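Side-chain contacts in YCAC GENE product (Escherichia coli, PDB 1YAC), which is an octameric hydrolase of unknown specificity, related to isochorismatases and built as a three-layer alpha-beta-alpha sandwich: residues G167-L172 and A184-N189; D78-A83 and V97-A102. All coordinates share one frame; numbering follows the deposited sequence.

Contact 1: G167-L172 and A184-N189; sequences GVACEL and ATLFSN
An antiparallel helix pair, formed by helices 165-173 and 180-190, which follow the last strand of the isochorismatase-like alpha-beta-alpha sandwich, brings A169 and C170 against L186 and F187. The axes of the two segments, 167-172 and 184-189, run at 174° to one another and come no nearer than 11.8 Å, so the gap is bridged by large side chains from 184-189 meeting small ones on 167-172. A169 points its methyl toward the partner helix and receives both of them. CD2 of L186 approaches A169 CB to 4.0 Å, one branch of the leucine doing all the touching; with CG anti to the backbone N (chi1 174°), the isobutyl group extends to the facing helix. Beside it, the F187 ring presents its rim: CE1 lies 4.1 Å from A169 CB, and the methyl sits near the ring plane rather than over a face. The bond from CA to CB of F187 does not aim straight at the neighbour, and it is the far end of the ring that makes the contact. No hydrogen bond crosses this interface, and all four touching residues are buried. Further cover comes from D45 and L46 of helix 33-49 beside L186, and from Y194 of helix 192-204 beside F187, whose ring also meets that of F166. C170 is shared with another chain, packing on V117 of the second subunit. Within this pair its sulfur makes an oblique sulfur-aromatic contact: SG lies 3.9 Å from F187 CZ, and the line from SG to the ring centroid is tilted 68° from the ring normal.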
ATOM      1  N   GLY A 167     -24.366  -1.105   5.004  1.00  7.52           N
ATOM      2  CA  GLY A 167     -24.902  -0.233   6.035  1.00  7.48           C
ATOM      3  C   GLY A 167     -26.279   0.293   5.638  1.00  8.16           C
ATOM      4  O   GLY A 167     -27.200   0.346   6.466  1.00  7.02           O
ATOM      5  N   VAL A 168     -26.418   0.685   4.368  1.00  8.23           N
ATOM      6  CA  VAL A 168     -27.689   1.184   3.818  1.00  8.38           C
ATOM      7  C   VAL A 168     -28.787   0.106   3.993  1.00  8.69           C
ATOM      8  O   VAL A 168     -29.872   0.381   4.519  1.00  8.75           O
ATOM      9  CB  VAL A 168     -27.538   1.550   2.286  1.00  7.50           C
ATOM     10  CG1 VAL A 168     -28.905   1.844   1.645  1.00  7.23           C
ATOM     11  CG2 VAL A 168     -26.611   2.764   2.107  1.00  6.63           C
ATOM     12  N   ALA A 169     -28.481  -1.126   3.597  1.00  8.00           N
ATOM     13  CA  ALA A 169     -29.442  -2.212   3.707  1.00  8.48           C
ATOM     14  C   ALA A 169     -29.874  -2.442   5.158  1.00  9.48           C
ATOM     15  O   ALA A 169     -31.059  -2.654   5.438  1.00 11.10           O
ATOM     16  CB  ALA A 169     -28.864  -3.493   3.114  1.00  7.13           C
ATOM     17  N   CYS A 170     -28.914  -2.404   6.074  1.00  9.30           N
ATOM     18  CA  CYS A 170     -29.193  -2.635   7.489  1.00  9.66           C
ATOM     19  C   CYS A 170     -30.011  -1.529   8.131  1.00 10.44           C
ATOM     20  O   CYS A 170     -30.852  -1.790   9.008  1.00 10.76           O
ATOM     21  CB  CYS A 170     -27.894  -2.837   8.269  1.00  9.29           C
ATOM     22  SG  CYS A 170     -27.080  -4.422   7.970  1.00 10.58           S
ATOM     23  N   GLU A 171     -29.745  -0.288   7.736  1.00  9.95           N
ATOM     24  CA  GLU A 171     -30.492   0.829   8.295  1.00  9.63           C
ATOM     25  C   GLU A 171     -31.927   0.816   7.757  1.00 10.70           C
ATOM     26  O   GLU A 171     -32.869   1.184   8.459  1.00 10.83           O
ATOM     27  CB  GLU A 171     -29.798   2.155   7.986  1.00  8.49           C
ATOM     28  CG  GLU A 171     -30.209   3.280   8.935  1.00  8.58           C
ATOM     29  CD  GLU A 171     -29.251   4.445   8.899  1.00  9.06           C
ATOM     30  OE1 GLU A 171     -28.280   4.405   9.670  1.00  8.72           O
ATOM     31  OE2 GLU A 171     -29.467   5.403   8.122  1.00  8.77           O
ATOM     32  N   LEU A 172     -32.091   0.383   6.513  1.00 11.20           N
ATOM     33  CA  LEU A 172     -33.412   0.302   5.899  1.00 11.66           C
ATOM     34  C   LEU A 172     -34.246  -0.843   6.485  1.00 13.59           C
ATOM     35  O   LEU A 172     -35.436  -0.669   6.774  1.00 13.01           O
ATOM     36  CB  LEU A 172     -33.288   0.087   4.388  1.00  9.82           C
ATOM     37  CG  LEU A 172     -32.879   1.283   3.535  1.00  8.26           C
ATOM     38  CD1 LEU A 172     -32.494   0.812   2.143  1.00 10.58           C
ATOM     39  CD2 LEU A 172     -34.012   2.281   3.467  1.00  9.38           C
ATOM     40  N   ALA A 184     -31.106 -12.240   4.134  1.00 16.01           N
ATOM     41  CA  ALA A 184     -30.051 -13.244   4.090  1.00 16.16           C
ATOM     42  C   ALA A 184     -29.638 -13.536   2.650  1.00 15.97           C
ATOM     43  O   ALA A 184     -28.457 -13.735   2.369  1.00 14.98           O
ATOM     44  CB  ALA A 184     -30.519 -14.528   4.770  1.00 17.01           C
ATOM     45  N   THR A 185     -30.613 -13.578   1.746  1.00 15.10           N
ATOM     46  CA  THR A 185     -30.342 -13.835   0.338  1.00 15.71           C
ATOM     47  C   THR A 185     -29.529 -12.695  -0.260  1.00 15.61           C
ATOM     48  O   THR A 185     -28.540 -12.934  -0.965  1.00 16.69           O
ATOM     49  CB  THR A 185     -31.659 -14.045  -0.460  1.00 16.92           C
ATOM     50  OG1 THR A 185     -32.300 -15.234   0.009  1.00 19.92           O
ATOM     51  CG2 THR A 185     -31.380 -14.215  -1.951  1.00 16.65           C
ATOM     52  N   LEU A 186     -29.916 -11.461   0.056  1.00 14.85           N
ATOM     53  CA  LEU A 186     -29.210 -10.281  -0.442  1.00 14.02           C
ATOM     54  C   LEU A 186     -27.755 -10.334   0.029  1.00 12.47           C
ATOM     55  O   LEU A 186     -26.829 -10.122  -0.754  1.00 11.65           O
ATOM     56  CB  LEU A 186     -29.875  -8.999   0.076  1.00 15.12           C
ATOM     57  CG  LEU A 186     -29.173  -7.667  -0.252  1.00 16.51           C
ATOM     58  CD1 LEU A 186     -29.403  -7.315  -1.716  1.00 14.74           C
ATOM     59  CD2 LEU A 186     -29.711  -6.549   0.648  1.00 16.87           C
ATOM     60  N   PHE A 187     -27.561 -10.638   1.306  1.00 11.34           N
ATOM     61  CA  PHE A 187     -26.219 -10.709   1.874  1.00 11.43           C
ATOM     62  C   PHE A 187     -25.398 -11.852   1.273  1.00 11.90           C
ATOM     63  O   PHE A 187     -24.237 -11.673   0.885  1.00 12.62           O
ATOM     64  CB  PHE A 187     -26.304 -10.848   3.397  1.00 11.79           C
ATOM     65  CG  PHE A 187     -26.825  -9.617   4.105  1.00 12.77           C
ATOM     66  CD1 PHE A 187     -27.024  -8.414   3.418  1.00 13.02           C
ATOM     67  CD2 PHE A 187     -27.106  -9.661   5.468  1.00 12.61           C
ATOM     68  CE1 PHE A 187     -27.496  -7.278   4.078  1.00 13.89           C
ATOM     69  CE2 PHE A 187     -27.578  -8.530   6.138  1.00 13.72           C
ATOM     70  CZ  PHE A 187     -27.774  -7.335   5.439  1.00 13.20           C
ATOM     71  N   SER A 188     -26.006 -13.024   1.181  1.00 11.80           N
ATOM     72  CA  SER A 188     -25.327 -14.188   0.623  1.00 13.67           C
ATOM     73  C   SER A 188     -24.883 -13.952  -0.832  1.00 13.12           C
ATOM     74  O   SER A 188     -23.790 -14.355  -1.230  1.00 12.68           O
ATOM     75  CB  SER A 188     -26.250 -15.418   0.713  1.00 15.26           C
ATOM     76  OG  SER A 188     -25.624 -16.576   0.184  1.00 20.87           O
ATOM     77  N   ASN A 189     -25.726 -13.265  -1.600  1.00 11.90           N
ATOM     78  CA  ASN A 189     -25.420 -12.972  -3.000  1.00 11.21           C
ATOM     79  C   ASN A 189     -24.338 -11.926  -3.199  1.00 11.29           C
ATOM     80  O   ASN A 189     -23.722 -11.874  -4.260  1.00 10.08           O
ATOM     81  CB  ASN A 189     -26.675 -12.488  -3.739  1.00 11.36           C
ATOM     82  CG  ASN A 189     -27.720 -13.580  -3.879  1.00 15.05           C
ATOM     83  OD1 ASN A 189     -27.375 -14.751  -4.004  1.00 17.59           O
ATOM     84  ND2 ASN A 189     -28.973 -13.231  -3.711  1.00 16.01           N
TER

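Contact 2: D78-A83 and V97-A102. Unlike the reference sequence in segment 78-83: A79 (reference Thr).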
ATOM      1  N   ASP A  78     -39.414  -0.179 -15.407  1.00 14.51           N
ATOM      2  CA  ASP A  78     -40.446   0.850 -15.316  1.00 17.40           C
ATOM      3  C   ASP A  78     -40.001   2.132 -14.616  1.00 17.16           C
ATOM      4  O   ASP A  78     -40.778   3.080 -14.501  1.00 18.59           O
ATOM      5  CB  ASP A  78     -41.692   0.299 -14.616  1.00 19.58           C
ATOM      6  CG  ASP A  78     -42.393  -0.786 -15.421  1.00 22.28           C
ATOM      7  OD1 ASP A  78     -42.227  -0.831 -16.655  1.00 22.93           O
ATOM      8  OD2 ASP A  78     -43.132  -1.586 -14.806  1.00 26.74           O
ATOM      9  N   ALA A  79     -38.752   2.177 -14.167  1.00 15.02           N
ATOM     10  CA  ALA A  79     -38.251   3.351 -13.468  1.00 13.03           C
ATOM     11  C   ALA A  79     -37.990   4.502 -14.418  1.00 12.39           C
ATOM     12  O   ALA A  79     -37.841   4.297 -15.621  1.00 12.54           O
ATOM     13  CB  ALA A  79     -36.950   2.998 -12.725  1.00 11.88           C
ATOM     14  N   PRO A  80     -38.046   5.745 -13.908  1.00 12.31           N
ATOM     15  CA  PRO A  80     -37.778   6.900 -14.760  1.00 12.63           C
ATOM     16  C   PRO A  80     -36.351   6.719 -15.289  1.00 13.68           C
ATOM     17  O   PRO A  80     -35.447   6.342 -14.539  1.00 13.03           O
ATOM     18  CB  PRO A  80     -37.835   8.057 -13.771  1.00 12.16           C
ATOM     19  CG  PRO A  80     -38.892   7.619 -12.837  1.00 12.43           C
ATOM     20  CD  PRO A  80     -38.547   6.180 -12.593  1.00 10.78           C
ATOM     21  N   TYR A  81     -36.171   6.923 -16.583  1.00 14.44           N
ATOM     22  CA  TYR A  81     -34.866   6.774 -17.204  1.00 15.81           C
ATOM     23  C   TYR A  81     -34.608   8.064 -17.969  1.00 15.45           C
ATOM     24  O   TYR A  81     -35.174   8.288 -19.038  1.00 15.74           O
ATOM     25  CB  TYR A  81     -34.870   5.553 -18.136  1.00 17.25           C
ATOM     26  CG  TYR A  81     -33.524   5.189 -18.727  1.00 19.98           C
ATOM     27  CD1 TYR A  81     -32.825   6.081 -19.536  1.00 21.90           C
ATOM     28  CD2 TYR A  81     -32.969   3.938 -18.507  1.00 21.15           C
ATOM     29  CE1 TYR A  81     -31.609   5.734 -20.109  1.00 23.04           C
ATOM     30  CE2 TYR A  81     -31.751   3.580 -19.081  1.00 22.84           C
ATOM     31  CZ  TYR A  81     -31.083   4.480 -19.880  1.00 21.71           C
ATOM     32  OH  TYR A  81     -29.901   4.119 -20.477  1.00 22.85           O
ATOM     33  N   ILE A  82     -33.755   8.913 -17.406  1.00 14.23           N
ATOM     34  CA  ILE A  82     -33.442  10.199 -18.001  1.00 13.78           C
ATOM     35  C   ILE A  82     -32.071  10.182 -18.675  1.00 15.53           C
ATOM     36  O   ILE A  82     -31.033  10.126 -18.010  1.00 14.12           O
ATOM     37  CB  ILE A  82     -33.496  11.340 -16.932  1.00 15.13           C
ATOM     38  CG1 ILE A  82     -34.885  11.407 -16.273  1.00 15.39           C
ATOM     39  CG2 ILE A  82     -33.188  12.684 -17.563  1.00 14.14           C
ATOM     40  CD1 ILE A  82     -35.102  10.412 -15.160  1.00 17.96           C
ATOM     41  N   ALA A  83     -32.078  10.113 -20.000  1.00 15.61           N
ATOM     42  CA  ALA A  83     -30.842  10.132 -20.781  1.00 17.23           C
ATOM     43  C   ALA A  83     -30.568  11.609 -21.004  1.00 18.04           C
ATOM     44  O   ALA A  83     -31.268  12.263 -21.783  1.00 18.67           O
ATOM     45  CB  ALA A  83     -31.038   9.412 -22.120  1.00 16.73           C
ATOM     46  N   VAL A  97     -35.004  16.256 -12.002  1.00 10.18           N
ATOM     47  CA  VAL A  97     -35.512  16.818 -10.748  1.00 11.61           C
ATOM     48  C   VAL A  97     -37.001  16.490 -10.572  1.00 12.70           C
ATOM     49  O   VAL A  97     -37.436  16.099  -9.484  1.00 11.62           O
ATOM     50  CB  VAL A  97     -35.282  18.357 -10.651  1.00 12.10           C
ATOM     51  CG1 VAL A  97     -35.777  18.869  -9.305  1.00 11.94           C
ATOM     52  CG2 VAL A  97     -33.800  18.689 -10.788  1.00 13.34           C
ATOM     53  N   LYS A  98     -37.768  16.599 -11.654  1.00 12.56           N
ATOM     54  CA  LYS A  98     -39.196  16.290 -11.608  1.00 13.84           C
ATOM     55  C   LYS A  98     -39.410  14.845 -11.146  1.00 13.52           C
ATOM     56  O   LYS A  98     -40.221  14.578 -10.250  1.00 12.24           O
ATOM     57  CB  LYS A  98     -39.827  16.483 -12.986  1.00 16.92           C
ATOM     58  CG  LYS A  98     -40.677  17.722 -13.116  1.00 23.85           C
ATOM     59  CD  LYS A  98     -41.326  17.795 -14.492  1.00 28.39           C
ATOM     60  CE  LYS A  98     -42.211  16.582 -14.750  1.00 31.43           C
ATOM     61  NZ  LYS A  98     -42.875  16.655 -16.088  1.00 36.37           N
ATOM     62  N   ALA A  99     -38.645  13.922 -11.725  1.00 11.71           N
ATOM     63  CA  ALA A  99     -38.765  12.512 -11.358  1.00 11.33           C
ATOM     64  C   ALA A  99     -38.411  12.316  -9.881  1.00 10.88           C
ATOM     65  O   ALA A  99     -39.128  11.620  -9.154  1.00 10.40           O
ATOM     66  CB  ALA A  99     -37.875  11.644 -12.247  1.00 10.74           C
ATOM     67  N   VAL A 100     -37.337  12.965  -9.430  1.00 10.66           N
ATOM     68  CA  VAL A 100     -36.920  12.858  -8.035  1.00 11.05           C
ATOM     69  C   VAL A 100     -38.022  13.362  -7.105  1.00 10.57           C
ATOM     70  O   VAL A 100     -38.433  12.661  -6.181  1.00 10.37           O
ATOM     71  CB  VAL A 100     -35.626  13.652  -7.753  1.00 11.20           C
ATOM     72  CG1 VAL A 100     -35.326  13.647  -6.250  1.00 11.80           C
ATOM     73  CG2 VAL A 100     -34.462  13.045  -8.529  1.00 10.07           C
ATOM     74  N   LYS A 101     -38.524  14.561  -7.376  1.00 11.32           N
ATOM     75  CA  LYS A 101     -39.577  15.131  -6.542  1.00 11.66           C
ATOM     76  C   LYS A 101     -40.878  14.339  -6.615  1.00 11.86           C
ATOM     77  O   LYS A 101     -41.613  14.267  -5.631  1.00 12.33           O
ATOM     78  CB  LYS A 101     -39.794  16.606  -6.884  1.00 12.85           C
ATOM     79  CG  LYS A 101     -38.581  17.481  -6.515  1.00 11.98           C
ATOM     80  CD  LYS A 101     -38.825  18.953  -6.769  1.00 14.53           C
ATOM     81  CE  LYS A 101     -37.632  19.765  -6.310  1.00 15.29           C
ATOM     82  NZ  LYS A 101     -37.870  21.224  -6.428  1.00 16.69           N
ATOM     83  N   ALA A 102     -41.136  13.699  -7.755  1.00 11.35           N
ATOM     84  CA  ALA A 102     -42.356  12.912  -7.934  1.00 11.27           C
ATOM     85  C   ALA A 102     -42.373  11.666  -7.054  1.00 11.68           C
ATOM     86  O   ALA A 102     -43.428  11.070  -6.842  1.00 12.21           O
ATOM     87  CB  ALA A 102     -42.538  12.517  -9.392  1.00 11.63           C
TER
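The backbone of 78-83 leaves a loop at P80 and becomes strand at Y81, and it passes helical segment 97-102 most closely where the CA atoms of P80 and A99 stand 6.6 Å apart. A99 turns its methyl toward 78-83 and is the single helix residue that touches it. The pyrrolidine ring of P80 meets this methyl with two neighbouring carbons: CB lies 3.9 Å from A99 CB, and CG of P80 is at 4.2 Å from the same A99 CB. Two residues on, I82 points to the same side and reaches the methyl with the end of its longer branch, CD1 to A99 CB being 4.2 Å. Its CG1 is anti to the carbonyl carbon (chi1 -58°), while chi2 of 82° turns CD1 off the extended line and toward the A99 methyl. Strand 81-84 is an outermost strand of the six-stranded parallel sheet, and helix 94-102 packs beside it in the Rossmann-like alpha-beta-alpha sandwich of the isochorismatase family. Backbone hydrogen bonds from P80 and I82 to L56, and from I82 to T58, tie the edge to strand 54-59, where I55 touches both I82 and V100 of the helix. The contact is small and purely apolar, 81 Å² in all, with no hydrogen bond between the segments. It lies at the surface: P80 is exposed, whereas I82 and A99 are partly covered, and no other chain of the assembly touches either segment. Farther along the helix, NZ of K101 forms a salt bridge with E129 OE1.

Contact 2 closes before contact 1 opens along the chain, and the two do not touch: their centres are 25 Å apart and their nearest atoms about 15 Å. Contact 2 belongs to one border of the parallel sheet, pairing outermost strand 81-84 with helix 94-102. Contact 1 comes after the other outermost strand, 161-163, and joins helix 165-173 to helix 180-190 in the all-helical C-terminal part of the chain. They share no helix or strand, and the four other sheet strands separate 81-84 from 161-163. Their settings differ too: contact 1 is buried and has a second subunit of the octamer beside it, whereas contact 2 lies at the surface, with no other chain of the assembly touching its segments.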